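Local coordinates for protein berberine bridge enzyme-like 28 (Arabidopsis thaliana, PDB 5D79) that is a secreted, FAD-dependent oxidoreductase of the berberine bridge enzyme-like family that takes part in adaptation to salt stress, at residues E374-A379 against E456-Y461; E265-I270 against A380-W385; K368-Q373 against I427-Y432. All blocks are in the same frame, centred on the assembly; numbering follows the deposited sequence.

Interaction 1. Residues E374-A379 against E456-Y461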
ATOM      1  N   GLU A 374      14.347   9.572  15.224  1.00 13.31           N
ATOM      2  CA  GLU A 374      14.562  10.729  16.084  1.00 20.02           C
ATOM      3  C   GLU A 374      14.485  11.992  15.237  1.00 19.28           C
ATOM      4  O   GLU A 374      14.875  11.972  14.068  1.00 18.78           O
ATOM      5  CB  GLU A 374      15.906  10.633  16.825  1.00 25.52           C
ATOM      6  CG  GLU A 374      17.146  10.547  15.945  1.00 25.28           C
ATOM      7  CD  GLU A 374      18.428  10.350  16.750  1.00 24.36           C
ATOM      8  OE1 GLU A 374      18.381   9.680  17.802  1.00 22.67           O
ATOM      9  OE2 GLU A 374      19.480  10.876  16.330  1.00 28.03           O
ATOM     10  N   PRO A 375      13.979  13.092  15.823  1.00 16.55           N
ATOM     11  CA  PRO A 375      13.622  14.292  15.055  1.00 18.05           C
ATOM     12  C   PRO A 375      14.756  14.801  14.165  1.00 18.17           C
ATOM     13  O   PRO A 375      15.893  14.922  14.623  1.00 20.03           O
ATOM     14  CB  PRO A 375      13.277  15.308  16.149  1.00 18.42           C
ATOM     15  CG  PRO A 375      12.802  14.463  17.271  1.00 18.63           C
ATOM     16  CD  PRO A 375      13.734  13.289  17.262  1.00 16.96           C
ATOM     17  N   ILE A 376      14.447  15.055  12.897  1.00 15.18           N
ATOM     18  CA  ILE A 376      15.429  15.588  11.972  1.00 15.79           C
ATOM     19  C   ILE A 376      15.627  17.062  12.288  1.00 18.33           C
ATOM     20  O   ILE A 376      14.705  17.720  12.782  1.00 20.22           O
ATOM     21  CB  ILE A 376      14.992  15.405  10.514  1.00 16.51           C
ATOM     22  CG1 ILE A 376      13.915  16.433  10.152  1.00 17.61           C
ATOM     23  CG2 ILE A 376      14.523  13.973  10.300  1.00 16.18           C
ATOM     24  CD1 ILE A 376      13.413  16.351   8.745  1.00 20.15           C
ATOM     25  N   PRO A 377      16.839  17.580  12.034  1.00 15.46           N
ATOM     26  CA  PRO A 377      17.155  18.975  12.351  1.00 19.83           C
ATOM     27  C   PRO A 377      16.377  19.986  11.518  1.00 19.07           C
ATOM     28  O   PRO A 377      15.971  19.684  10.399  1.00 16.67           O
ATOM     29  CB  PRO A 377      18.651  19.075  12.037  1.00 21.00           C
ATOM     30  CG  PRO A 377      18.909  17.987  11.085  1.00 20.42           C
ATOM     31  CD  PRO A 377      18.019  16.866  11.523  1.00 14.88           C
ATOM     32  N   GLU A 378      16.198  21.177  12.080  1.00 19.21           N
ATOM     33  CA  GLU A 378      15.546  22.284  11.401  1.00 18.98           C
ATOM     34  C   GLU A 378      16.136  22.467  10.012  1.00 19.50           C
ATOM     35  O   GLU A 378      15.418  22.754   9.062  1.00 19.35           O
ATOM     36  CB  GLU A 378      15.702  23.564  12.218  1.00 21.54           C
ATOM     37  CG  GLU A 378      15.040  24.792  11.610  1.00 23.83           C
ATOM     38  CD  GLU A 378      15.315  26.064  12.408  1.00 27.45           C
ATOM     39  OE1 GLU A 378      16.433  26.194  12.968  1.00 29.79           O
ATOM     40  OE2 GLU A 378      14.409  26.933  12.467  1.00 27.83           O
ATOM     41  N   ALA A 379      17.451  22.276   9.916  1.00 20.32           N
ATOM     42  CA  ALA A 379      18.183  22.375   8.660  1.00 19.38           C
ATOM     43  C   ALA A 379      17.689  21.362   7.628  1.00 21.20           C
ATOM     44  O   ALA A 379      17.600  21.673   6.439  1.00 18.29           O
ATOM     45  CB  ALA A 379      19.669  22.185   8.907  1.00 19.87           C
ATOM     46  N   GLU A 456      18.522  10.531  -1.049  1.00 22.03           N
ATOM     47  CA  GLU A 456      19.944  10.537  -0.728  1.00 23.80           C
ATOM     48  C   GLU A 456      20.242  11.611   0.329  1.00 21.73           C
ATOM     49  O   GLU A 456      20.998  11.369   1.271  1.00 19.12           O
ATOM     50  CB  GLU A 456      20.797  10.763  -1.984  1.00 22.70           C
ATOM     51  CG  GLU A 456      20.766   9.615  -2.982  1.00 24.17           C
ATOM     52  CD  GLU A 456      21.127   8.281  -2.364  1.00 26.62           C
ATOM     53  OE1 GLU A 456      22.209   8.185  -1.756  1.00 29.45           O
ATOM     54  OE2 GLU A 456      20.326   7.327  -2.479  1.00 28.27           O
ATOM     55  N   PHE A 457      19.626  12.780   0.183  1.00 17.95           N
ATOM     56  CA  PHE A 457      19.866  13.843   1.130  1.00 18.42           C
ATOM     57  C   PHE A 457      19.462  13.417   2.535  1.00 21.17           C
ATOM     58  O   PHE A 457      20.132  13.764   3.509  1.00 24.22           O
ATOM     59  CB  PHE A 457      19.122  15.127   0.764  1.00 18.12           C
ATOM     60  CG  PHE A 457      19.132  16.134   1.879  1.00 21.93           C
ATOM     61  CD1 PHE A 457      20.300  16.819   2.198  1.00 22.43           C
ATOM     62  CD2 PHE A 457      18.005  16.343   2.657  1.00 20.26           C
ATOM     63  CE1 PHE A 457      20.339  17.719   3.250  1.00 21.69           C
ATOM     64  CE2 PHE A 457      18.041  17.242   3.715  1.00 21.61           C
ATOM     65  CZ  PHE A 457      19.213  17.930   4.011  1.00 19.33           C
ATOM     66  N   MET A 458      18.376  12.656   2.636  1.00 21.34           N
ATOM     67  CA  MET A 458      17.794  12.318   3.937  1.00 18.73           C
ATOM     68  C   MET A 458      18.538  11.210   4.684  1.00 17.96           C
ATOM     69  O   MET A 458      18.219  10.936   5.836  1.00 18.83           O
ATOM     70  CB  MET A 458      16.326  11.914   3.764  1.00 12.48           C
ATOM     71  CG  MET A 458      15.397  13.066   3.462  1.00 12.40           C
ATOM     72  SD  MET A 458      15.191  14.150   4.888  1.00 18.53           S
ATOM     73  CE  MET A 458      14.354  13.053   6.024  1.00 11.81           C
ATOM     74  N   THR A 459      19.518  10.584   4.031  1.00 19.01           N
ATOM     75  CA  THR A 459      20.253   9.447   4.594  1.00 13.76           C
ATOM     76  C   THR A 459      20.696   9.624   6.066  1.00 18.85           C
ATOM     77  O   THR A 459      20.350   8.797   6.908  1.00 18.11           O
ATOM     78  CB  THR A 459      21.494   9.121   3.735  1.00 14.47           C
ATOM     79  OG1 THR A 459      21.098   8.870   2.379  1.00 14.43           O
ATOM     80  CG2 THR A 459      22.232   7.907   4.294  1.00 14.65           C
ATOM     81  N   PRO A 460      21.428  10.708   6.398  1.00 18.06           N
ATOM     82  CA  PRO A 460      21.904  10.782   7.782  1.00 16.67           C
ATOM     83  C   PRO A 460      20.825  10.956   8.846  1.00 18.31           C
ATOM     84  O   PRO A 460      21.160  10.906  10.014  1.00 18.79           O
ATOM     85  CB  PRO A 460      22.796  12.022   7.763  1.00 20.25           C
ATOM     86  CG  PRO A 460      22.188  12.881   6.738  1.00 20.94           C
ATOM     87  CD  PRO A 460      21.779  11.933   5.656  1.00 19.41           C
ATOM     88  N   TYR A 461      19.573  11.167   8.455  1.00 20.67           N
ATOM     89  CA  TYR A 461      18.535  11.570   9.396  1.00 17.67           C
ATOM     90  C   TYR A 461      17.485  10.487   9.650  1.00 15.81           C
ATOM     91  O   TYR A 461      16.662  10.609  10.560  1.00 15.35           O
ATOM     92  CB  TYR A 461      17.844  12.834   8.890  1.00 14.78           C
ATOM     93  CG  TYR A 461      18.783  13.944   8.472  1.00 18.70           C
ATOM     94  CD1 TYR A 461      19.624  14.542   9.398  1.00 18.73           C
ATOM     95  CD2 TYR A 461      18.810  14.414   7.153  1.00 17.72           C
ATOM     96  CE1 TYR A 461      20.481  15.564   9.033  1.00 21.44           C
ATOM     97  CE2 TYR A 461      19.671  15.448   6.777  1.00 19.80           C
ATOM     98  CZ  TYR A 461      20.503  16.014   7.730  1.00 22.03           C
ATOM     99  OH  TYR A 461      21.366  17.035   7.409  1.00 24.34           O
TER
HETATM  100  O   HOH W   1      15.927   8.696  12.373  1.00 15.42           O
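Tyr461, in the short 3-10 turn that follows helix 441-458, carries most of the contact with segment 374-379, a loop up to Pro377 that then enters helix 378-388. With CG beside its own backbone N and anti to the carbonyl carbon (chi1 -49°), the side chain runs across Ile376 and Pro377 at about a right angle. Its CB starts against Ile376, 3.8 Å from Tyr461 CB to Ile376 CG2. Further out, Tyr461 CD1 meets Pro377 CD at 3.5 Å, and Tyr461 CE1 lies equally close to Pro377 CG, so that two adjacent ring carbons meet the pyrrolidine of the N-cap residue of helix 378-388. One ring face is covered by its own neighbour: Pro460 CG sits 3.5 Å above the ring plane, over the centre. The Met458 methyl reaches Ile376 only loosely, with CE 4.4 Å from Ile376 CG2. Replacing Tyr461, an alanine would lose the ring and would probably loosen the hold on Pro377, keeping little more than the CB contact with Ile376. Polar linkage is indirect: a water donates to Tyr461 O at 2.7 Å and weakly accepts from Glu374 N, while Ile376 N is hydrogen-bonded to OE1 of Gln274 on helix 263-276. The chemistry is mainly apolar, a proline-aromatic packing supplemented by one water, which implies an association set by shape more than by directed bonds.

Interaction 2. Residues E265-I270 against A380-W385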
ATOM      1  N   GLU A 265       7.350  30.070   9.483  1.00 31.75           N
ATOM      2  CA  GLU A 265       6.378  29.650  10.479  1.00 36.55           C
ATOM      3  C   GLU A 265       6.133  28.147  10.400  1.00 35.89           C
ATOM      4  O   GLU A 265       6.070  27.472  11.425  1.00 31.39           O
ATOM      5  CB  GLU A 265       5.064  30.413  10.308  1.00 43.91           C
ATOM      6  CG  GLU A 265       4.171  30.366  11.539  1.00 51.52           C
ATOM      7  CD  GLU A 265       2.700  30.632  11.232  1.00 55.73           C
ATOM      8  OE1 GLU A 265       1.845  30.292  12.091  1.00 54.17           O
ATOM      9  OE2 GLU A 265       2.405  31.175  10.136  1.00 55.23           O
ATOM     10  N   ALA A 266       6.006  27.632   9.176  1.00 36.04           N
ATOM     11  CA  ALA A 266       5.715  26.214   8.938  1.00 30.03           C
ATOM     12  C   ALA A 266       6.838  25.279   9.397  1.00 26.81           C
ATOM     13  O   ALA A 266       6.572  24.188   9.898  1.00 22.09           O
ATOM     14  CB  ALA A 266       5.427  25.983   7.472  1.00 27.37           C
ATOM     15  N   VAL A 267       8.085  25.706   9.209  1.00 28.13           N
ATOM     16  CA  VAL A 267       9.248  24.927   9.627  1.00 27.25           C
ATOM     17  C   VAL A 267       9.254  24.836  11.151  1.00 28.77           C
ATOM     18  O   VAL A 267       9.542  23.786  11.726  1.00 29.04           O
ATOM     19  CB  VAL A 267      10.576  25.550   9.106  1.00 26.46           C
ATOM     20  CG1 VAL A 267      11.788  24.923   9.789  1.00 25.71           C
ATOM     21  CG2 VAL A 267      10.692  25.406   7.591  1.00 17.90           C
ATOM     22  N   ARG A 268       8.911  25.949  11.790  1.00 29.57           N
ATOM     23  CA  ARG A 268       8.775  26.037  13.243  1.00 31.55           C
ATOM     24  C   ARG A 268       7.783  25.006  13.798  1.00 29.04           C
ATOM     25  O   ARG A 268       8.049  24.324  14.795  1.00 25.90           O
ATOM     26  CB  ARG A 268       8.333  27.452  13.604  1.00 38.33           C
ATOM     27  CG  ARG A 268       8.230  27.758  15.079  1.00 45.88           C
ATOM     28  CD  ARG A 268       7.680  29.175  15.280  1.00 49.09           C
ATOM     29  NE  ARG A 268       6.395  29.344  14.606  1.00 48.13           N
ATOM     30  CZ  ARG A 268       5.233  28.972  15.128  1.00 45.63           C
ATOM     31  NH1 ARG A 268       5.188  28.422  16.335  1.00 42.13           N
ATOM     32  NH2 ARG A 268       4.113  29.150  14.447  1.00 48.45           N
ATOM     33  N   ILE A 269       6.646  24.905  13.118  1.00 25.86           N
ATOM     34  CA  ILE A 269       5.536  24.034  13.488  1.00 22.94           C
ATOM     35  C   ILE A 269       5.847  22.560  13.200  1.00 20.25           C
ATOM     36  O   ILE A 269       5.477  21.663  13.964  1.00 16.15           O
ATOM     37  CB  ILE A 269       4.255  24.472  12.736  1.00 19.41           C
ATOM     38  CG1 ILE A 269       3.769  25.820  13.275  1.00 17.42           C
ATOM     39  CG2 ILE A 269       3.169  23.416  12.815  1.00 17.83           C
ATOM     40  CD1 ILE A 269       2.762  26.480  12.403  1.00 18.13           C
ATOM     41  N   ILE A 270       6.536  22.315  12.093  1.00 23.25           N
ATOM     42  CA  ILE A 270       6.949  20.961  11.742  1.00 24.15           C
ATOM     43  C   ILE A 270       7.942  20.406  12.783  1.00 22.85           C
ATOM     44  O   ILE A 270       7.839  19.245  13.191  1.00 18.77           O
ATOM     45  CB  ILE A 270       7.562  20.925  10.316  1.00 27.30           C
ATOM     46  CG1 ILE A 270       6.466  21.194   9.257  1.00 26.52           C
ATOM     47  CG2 ILE A 270       8.246  19.592  10.069  1.00 23.37           C
ATOM     48  CD1 ILE A 270       6.957  21.741   7.900  1.00 19.13           C
ATOM     49  N   ALA A 380      17.378  20.149   8.075  1.00 17.46           N
ATOM     50  CA  ALA A 380      16.855  19.141   7.169  1.00 15.33           C
ATOM     51  C   ALA A 380      15.485  19.556   6.646  1.00 18.62           C
ATOM     52  O   ALA A 380      15.174  19.392   5.461  1.00 19.41           O
ATOM     53  CB  ALA A 380      16.770  17.798   7.857  1.00 14.22           C
ATOM     54  N   ILE A 381      14.661  20.096   7.536  1.00 18.85           N
ATOM     55  CA  ILE A 381      13.306  20.498   7.173  1.00 19.79           C
ATOM     56  C   ILE A 381      13.307  21.613   6.115  1.00 19.05           C
ATOM     57  O   ILE A 381      12.514  21.589   5.164  1.00 18.43           O
ATOM     58  CB  ILE A 381      12.506  20.944   8.422  1.00 18.23           C
ATOM     59  CG1 ILE A 381      12.388  19.784   9.402  1.00 13.42           C
ATOM     60  CG2 ILE A 381      11.107  21.413   8.035  1.00 19.10           C
ATOM     61  CD1 ILE A 381      12.089  20.220  10.802  1.00 13.70           C
ATOM     62  N   GLN A 382      14.207  22.575   6.266  1.00 19.07           N
ATOM     63  CA  GLN A 382      14.279  23.681   5.320  1.00 19.74           C
ATOM     64  C   GLN A 382      14.718  23.202   3.945  1.00 18.53           C
ATOM     65  O   GLN A 382      14.220  23.676   2.934  1.00 18.72           O
ATOM     66  CB  GLN A 382      15.227  24.762   5.832  1.00 22.28           C
ATOM     67  CG  GLN A 382      14.811  25.316   7.183  1.00 24.97           C
ATOM     68  CD  GLN A 382      15.752  26.377   7.691  1.00 27.87           C
ATOM     69  OE1 GLN A 382      15.344  27.511   7.946  1.00 33.77           O
ATOM     70  NE2 GLN A 382      17.026  26.022   7.836  1.00 24.13           N
ATOM     71  N   GLU A 383      15.638  22.249   3.914  1.00 18.11           N
ATOM     72  CA  GLU A 383      16.176  21.779   2.645  1.00 22.48           C
ATOM     73  C   GLU A 383      15.154  20.995   1.845  1.00 24.82           C
ATOM     74  O   GLU A 383      15.065  21.149   0.626  1.00 21.90           O
ATOM     75  CB  GLU A 383      17.420  20.921   2.866  1.00 21.39           C
ATOM     76  CG  GLU A 383      17.917  20.181   1.617  1.00 19.75           C
ATOM     77  CD  GLU A 383      18.409  21.092   0.510  1.00 18.22           C
ATOM     78  OE1 GLU A 383      18.571  22.310   0.721  1.00 18.94           O
ATOM     79  OE2 GLU A 383      18.649  20.572  -0.590  1.00 23.00           O
ATOM     80  N   ILE A 384      14.386  20.145   2.514  1.00 26.19           N
ATOM     81  CA  ILE A 384      13.424  19.335   1.782  1.00 24.25           C
ATOM     82  C   ILE A 384      12.262  20.226   1.336  1.00 22.54           C
ATOM     83  O   ILE A 384      11.642  19.969   0.305  1.00 19.90           O
ATOM     84  CB  ILE A 384      12.939  18.105   2.604  1.00 24.02           C
ATOM     85  CG1 ILE A 384      12.199  18.517   3.873  1.00 22.43           C
ATOM     86  CG2 ILE A 384      14.124  17.195   2.959  1.00 21.78           C
ATOM     87  CD1 ILE A 384      11.610  17.333   4.605  1.00 18.57           C
ATOM     88  N   TRP A 385      12.005  21.296   2.088  1.00 22.22           N
ATOM     89  CA  TRP A 385      11.091  22.351   1.645  1.00 20.38           C
ATOM     90  C   TRP A 385      11.631  23.008   0.370  1.00 21.37           C
ATOM     91  O   TRP A 385      10.900  23.214  -0.606  1.00 20.01           O
ATOM     92  CB  TRP A 385      10.897  23.404   2.747  1.00 18.69           C
ATOM     93  CG  TRP A 385       9.965  24.524   2.373  1.00 19.01           C
ATOM     94  CD1 TRP A 385      10.169  25.492   1.428  1.00 18.50           C
ATOM     95  CD2 TRP A 385       8.691  24.799   2.955  1.00 20.16           C
ATOM     96  NE1 TRP A 385       9.091  26.344   1.381  1.00 17.66           N
ATOM     97  CE2 TRP A 385       8.172  25.941   2.309  1.00 19.55           C
ATOM     98  CE3 TRP A 385       7.936  24.191   3.961  1.00 19.89           C
ATOM     99  CZ2 TRP A 385       6.938  26.485   2.639  1.00 24.60           C
ATOM    100  CZ3 TRP A 385       6.717  24.737   4.292  1.00 21.29           C
ATOM    101  CH2 TRP A 385       6.229  25.870   3.634  1.00 24.96           C
TER
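Two helices lying on the same side of the seven-stranded antiparallel sheet of this FAD-linked oxidoreductase pack against each other here, 265-270 and 380-385 running at 129° between their N-to-C directions. Their axes approach to 10.1 Å, and the interface is built from aliphatic branches and one indole. Ile381 is at its centre. Its CG2, anti to the backbone N (chi1 of the CG1 branch -62°), lies 4.0 Å from Val267 CG1 and is met by Val267 CG2 as well, so both methyls of the valine bear on a single methyl. Ile381 CG2 also has Ile270 CG2 at 4.0 Å, and Ile381 CD1 closes on that same Ile270 methyl. Val267 and Ile270 each run antiparallel to Ile381, the side chains sliding past one another, which lets the branches lie alongside instead of meeting tip to tip. Gln382 adds its aliphatic part alone to the contact: with the chain extended beyond CG, it crosses Val267 at about a right angle, Gln382 CG standing 4.0 Å from Val267 CG1. One turn further along, Trp385, with CG anti to its backbone N (chi1 -180°), sends the six-membered ring of its indole toward the other helix, where Ala266 CB comes to 3.7 Å from Trp385 CZ3 and is nearly as close to CH2. The small alanine is what the broad ring meets at that point. Around this pair, Ala266 touches Ala300 and Trp385 touches Val298, both on strand 298-306, while Ile270 reaches Phe302 of the same strand; Ile384, on another side of helix 378-388, packs against Val454, Phe457 and Met458 of helix 441-458.

Interaction 3. Residues K368-Q373 against I427-Y432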
ATOM      1  N   LYS A 368       9.493   6.621  -2.957  1.00 15.41           N
ATOM      2  CA  LYS A 368      10.441   5.990  -2.032  1.00 15.54           C
ATOM      3  C   LYS A 368      10.009   6.369  -0.624  1.00 15.12           C
ATOM      4  O   LYS A 368       9.268   7.328  -0.453  1.00 15.68           O
ATOM      5  CB  LYS A 368      11.877   6.449  -2.307  1.00 15.95           C
ATOM      6  CG  LYS A 368      12.312   6.317  -3.777  1.00 15.73           C
ATOM      7  CD  LYS A 368      13.720   6.872  -4.019  1.00 17.49           C
ATOM      8  CE  LYS A 368      14.813   5.932  -3.535  1.00 16.18           C
ATOM      9  NZ  LYS A 368      15.082   4.835  -4.489  1.00 18.48           N
ATOM     10  N   ASP A 369      10.437   5.633   0.394  1.00 15.89           N
ATOM     11  CA  ASP A 369      10.080   6.062   1.734  1.00 15.57           C
ATOM     12  C   ASP A 369      11.147   5.709   2.779  1.00 14.26           C
ATOM     13  O   ASP A 369      12.134   5.041   2.479  1.00 13.25           O
ATOM     14  CB  ASP A 369       8.694   5.510   2.108  1.00  9.98           C
ATOM     15  CG  ASP A 369       8.726   4.112   2.712  1.00 14.37           C
ATOM     16  OD1 ASP A 369       9.543   3.263   2.310  1.00 16.20           O
ATOM     17  OD2 ASP A 369       7.889   3.863   3.607  1.00 16.63           O
ATOM     18  N   ASP A 370      10.938   6.223   3.989  1.00 14.52           N
ATOM     19  CA  ASP A 370      11.875   6.134   5.092  1.00 13.38           C
ATOM     20  C   ASP A 370      11.132   6.081   6.424  1.00  9.94           C
ATOM     21  O   ASP A 370       9.953   6.442   6.528  1.00 10.54           O
ATOM     22  CB  ASP A 370      12.812   7.344   5.110  1.00 10.52           C
ATOM     23  CG  ASP A 370      14.060   7.142   4.308  1.00 13.10           C
ATOM     24  OD1 ASP A 370      14.687   6.072   4.431  1.00 16.66           O
ATOM     25  OD2 ASP A 370      14.432   8.077   3.571  1.00 15.51           O
ATOM     26  N   PHE A 371      11.854   5.671   7.453  1.00 10.08           N
ATOM     27  CA  PHE A 371      11.358   5.753   8.802  1.00 12.51           C
ATOM     28  C   PHE A 371      12.303   6.639   9.600  1.00 15.52           C
ATOM     29  O   PHE A 371      13.520   6.487   9.523  1.00 13.14           O
ATOM     30  CB  PHE A 371      11.218   4.355   9.410  1.00 11.54           C
ATOM     31  CG  PHE A 371      10.121   3.557   8.786  1.00 15.04           C
ATOM     32  CD1 PHE A 371      10.357   2.818   7.630  1.00 17.51           C
ATOM     33  CD2 PHE A 371       8.832   3.594   9.309  1.00 15.71           C
ATOM     34  CE1 PHE A 371       9.329   2.112   7.017  1.00 16.88           C
ATOM     35  CE2 PHE A 371       7.799   2.881   8.706  1.00 14.97           C
ATOM     36  CZ  PHE A 371       8.049   2.145   7.554  1.00 13.65           C
ATOM     37  N   VAL A 372      11.727   7.592  10.325  1.00 13.86           N
ATOM     38  CA  VAL A 372      12.487   8.503  11.164  1.00 14.34           C
ATOM     39  C   VAL A 372      12.347   8.061  12.605  1.00 10.88           C
ATOM     40  O   VAL A 372      11.241   7.838  13.085  1.00 12.36           O
ATOM     41  CB  VAL A 372      12.014   9.969  10.998  1.00 12.45           C
ATOM     42  CG1 VAL A 372      12.677  10.891  12.032  1.00 11.27           C
ATOM     43  CG2 VAL A 372      12.278  10.452   9.571  1.00 11.82           C
ATOM     44  N   GLN A 373      13.477   7.915  13.286  1.00 15.67           N
ATOM     45  CA  GLN A 373      13.497   7.381  14.647  1.00 14.04           C
ATOM     46  C   GLN A 373      13.807   8.456  15.684  1.00 13.02           C
ATOM     47  O   GLN A 373      13.551   8.282  16.874  1.00 18.68           O
ATOM     48  CB  GLN A 373      14.502   6.226  14.734  1.00 12.24           C
ATOM     49  CG  GLN A 373      14.170   5.105  13.752  1.00 14.13           C
ATOM     50  CD  GLN A 373      15.038   3.885  13.880  1.00 14.86           C
ATOM     51  OE1 GLN A 373      16.253   3.980  14.005  1.00 20.43           O
ATOM     52  NE2 GLN A 373      14.414   2.717  13.832  1.00 16.00           N
ATOM     53  N   ILE A 427       7.981   8.541   6.330  1.00 10.07           N
ATOM     54  CA  ILE A 427       8.000   9.640   5.387  1.00 15.22           C
ATOM     55  C   ILE A 427       8.120   9.105   3.956  1.00 17.51           C
ATOM     56  O   ILE A 427       8.970   8.261   3.664  1.00 18.07           O
ATOM     57  CB  ILE A 427       9.145  10.641   5.717  1.00 12.08           C
ATOM     58  CG1 ILE A 427       9.225  11.761   4.682  1.00 12.19           C
ATOM     59  CG2 ILE A 427      10.478   9.934   5.842  1.00 14.13           C
ATOM     60  CD1 ILE A 427      10.116  12.884   5.136  1.00 14.75           C
ATOM     61  N   GLN A 428       7.238   9.577   3.079  1.00 12.03           N
ATOM     62  CA  GLN A 428       7.262   9.180   1.681  1.00 12.54           C
ATOM     63  C   GLN A 428       7.590  10.372   0.805  1.00 12.24           C
ATOM     64  O   GLN A 428       7.020  11.435   0.956  1.00 17.38           O
ATOM     65  CB  GLN A 428       5.915   8.576   1.255  1.00 16.17           C
ATOM     66  CG  GLN A 428       5.866   8.137  -0.207  1.00 16.06           C
ATOM     67  CD  GLN A 428       4.465   7.819  -0.699  1.00 19.98           C
ATOM     68  OE1 GLN A 428       3.469   8.064  -0.005  1.00 22.17           O
ATOM     69  NE2 GLN A 428       4.380   7.272  -1.914  1.00 17.86           N
ATOM     70  N   TYR A 429       8.529  10.184  -0.106  1.00 15.01           N
ATOM     71  CA  TYR A 429       8.837  11.173  -1.133  1.00 14.78           C
ATOM     72  C   TYR A 429       8.318  10.636  -2.460  1.00 11.46           C
ATOM     73  O   TYR A 429       8.798   9.614  -2.955  1.00 17.85           O
ATOM     74  CB  TYR A 429      10.343  11.438  -1.221  1.00 13.97           C
ATOM     75  CG  TYR A 429      11.127  11.166   0.056  1.00 16.95           C
ATOM     76  CD1 TYR A 429      11.581   9.877   0.365  1.00 20.00           C
ATOM     77  CD2 TYR A 429      11.444  12.198   0.939  1.00 14.23           C
ATOM     78  CE1 TYR A 429      12.308   9.629   1.515  1.00 17.43           C
ATOM     79  CE2 TYR A 429      12.161  11.956   2.094  1.00 13.49           C
ATOM     80  CZ  TYR A 429      12.595  10.672   2.380  1.00 16.81           C
ATOM     81  OH  TYR A 429      13.327  10.429   3.528  1.00 14.99           O
ATOM     82  N   VAL A 430       7.333  11.305  -3.040  1.00 13.20           N
ATOM     83  CA  VAL A 430       6.715  10.796  -4.265  1.00 17.01           C
ATOM     84  C   VAL A 430       6.508  11.929  -5.282  1.00 18.67           C
ATOM     85  O   VAL A 430       6.042  13.014  -4.946  1.00 15.07           O
ATOM     86  CB  VAL A 430       5.374  10.071  -3.953  1.00 18.28           C
ATOM     87  CG1 VAL A 430       4.461  10.951  -3.103  1.00 19.49           C
ATOM     88  CG2 VAL A 430       4.678   9.608  -5.226  1.00 12.10           C
ATOM     89  N   ALA A 431       6.913  11.690  -6.521  1.00 17.67           N
ATOM     90  CA  ALA A 431       6.712  12.676  -7.561  1.00 18.75           C
ATOM     91  C   ALA A 431       5.683  12.143  -8.546  1.00 19.82           C
ATOM     92  O   ALA A 431       5.794  11.012  -9.000  1.00 21.50           O
ATOM     93  CB  ALA A 431       8.026  13.006  -8.262  1.00 18.04           C
ATOM     94  N   TYR A 432       4.674  12.957  -8.847  1.00 20.74           N
ATOM     95  CA  TYR A 432       3.657  12.616  -9.830  1.00 18.13           C
ATOM     96  C   TYR A 432       3.888  13.408 -11.106  1.00 20.67           C
ATOM     97  O   TYR A 432       4.446  14.505 -11.078  1.00 22.04           O
ATOM     98  CB  TYR A 432       2.253  12.894  -9.280  1.00 18.65           C
ATOM     99  CG  TYR A 432       1.873  11.990  -8.127  1.00 18.82           C
ATOM    100  CD1 TYR A 432       2.201  12.320  -6.819  1.00 20.19           C
ATOM    101  CD2 TYR A 432       1.190  10.807  -8.350  1.00 18.29           C
ATOM    102  CE1 TYR A 432       1.863  11.484  -5.768  1.00 20.54           C
ATOM    103  CE2 TYR A 432       0.842   9.978  -7.312  1.00 17.74           C
ATOM    104  CZ  TYR A 432       1.185  10.313  -6.022  1.00 20.29           C
ATOM    105  OH  TYR A 432       0.845   9.466  -4.990  1.00 19.18           O
TER
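Strands 363-372 and 425-434 pair antiparallel at one margin of the seven-stranded sheet, where 363-372 is an edge strand of that sheet. Backbone bonding comes in two reciprocal pairs. Lys368 and Tyr429 exchange bonds, Lys368 N to Tyr429 O at 3.1 Å and Tyr429 N to Lys368 O at 3.0 Å, both lying in the plane of the accepting carbonyl. Asp370 and Ile427 do the same, with Asp370 N to Ile427 O at 2.9 Å; the return bond from Ile427 N rises 27° out of the plane of the Asp370 carbonyl. Between them Asp369 and Gln428 form a non-hydrogen-bonded pair with CA atoms 4.2 Å apart, and Gln428 CA contributes a CA-H...O contact to Lys368 O.

Apolar packing is slight: Ile427 CG2, in the crowded position between its backbone N and carbonyl carbon, lies 3.6 Å from Asp370 CB and also approaches Val372 CG2.

The polar side chains find further partners beyond the two strands. Lys368 NZ forms a salt bridge with Asp475, and Asp369 OD1 accepts from the backbone N of Tyr470. Gln428 NE2 is hydrogen-bonded to Tyr113 OH, its side chain about 5 Å from the bound FAD. The pairing thus brings the sheet face of Asp369 and Gln428 to the flavin, while Val451, Tyr455 and Met458 of helix 441-458 cover the face of Lys368, Asp370 and Tyr429.

Asp370 is gripped at both oxygens, OD1 by Arg467 and OD2 by Tyr429, and the arginine would be expected to favour its ionised form. Tyr429 reaches it with an unusual chi1 of -26°; the carboxylate stands 81° to the ring, and Tyr429 OH donates to the anti lone pair of Asp370 OD2 at 2.6 Å.

In the fold
The three contacts lie on the same side of the chain's centre and lead outward from the flavin. Interaction 3 is the one near the cofactor: the side chain of Gln428 is about 10 Å from that of His111, the flavin attachment residue, although the covalent bond is absent here. Interaction 1, its centre about 12 Å away, joins the segments that follow its two strands; Met458 CG packs 3.4 Å from Tyr429 OH. Interactions 1 and 2 share helix 378-388, with Ile376 CD1 3.6 Å from Ile381 CG1 and Phe457 CZ 3.5 Å from Glu383 CG. Interactions 2 and 3 do not touch, their nearest atoms being about 5 Å apart, so interaction 1 bridges them.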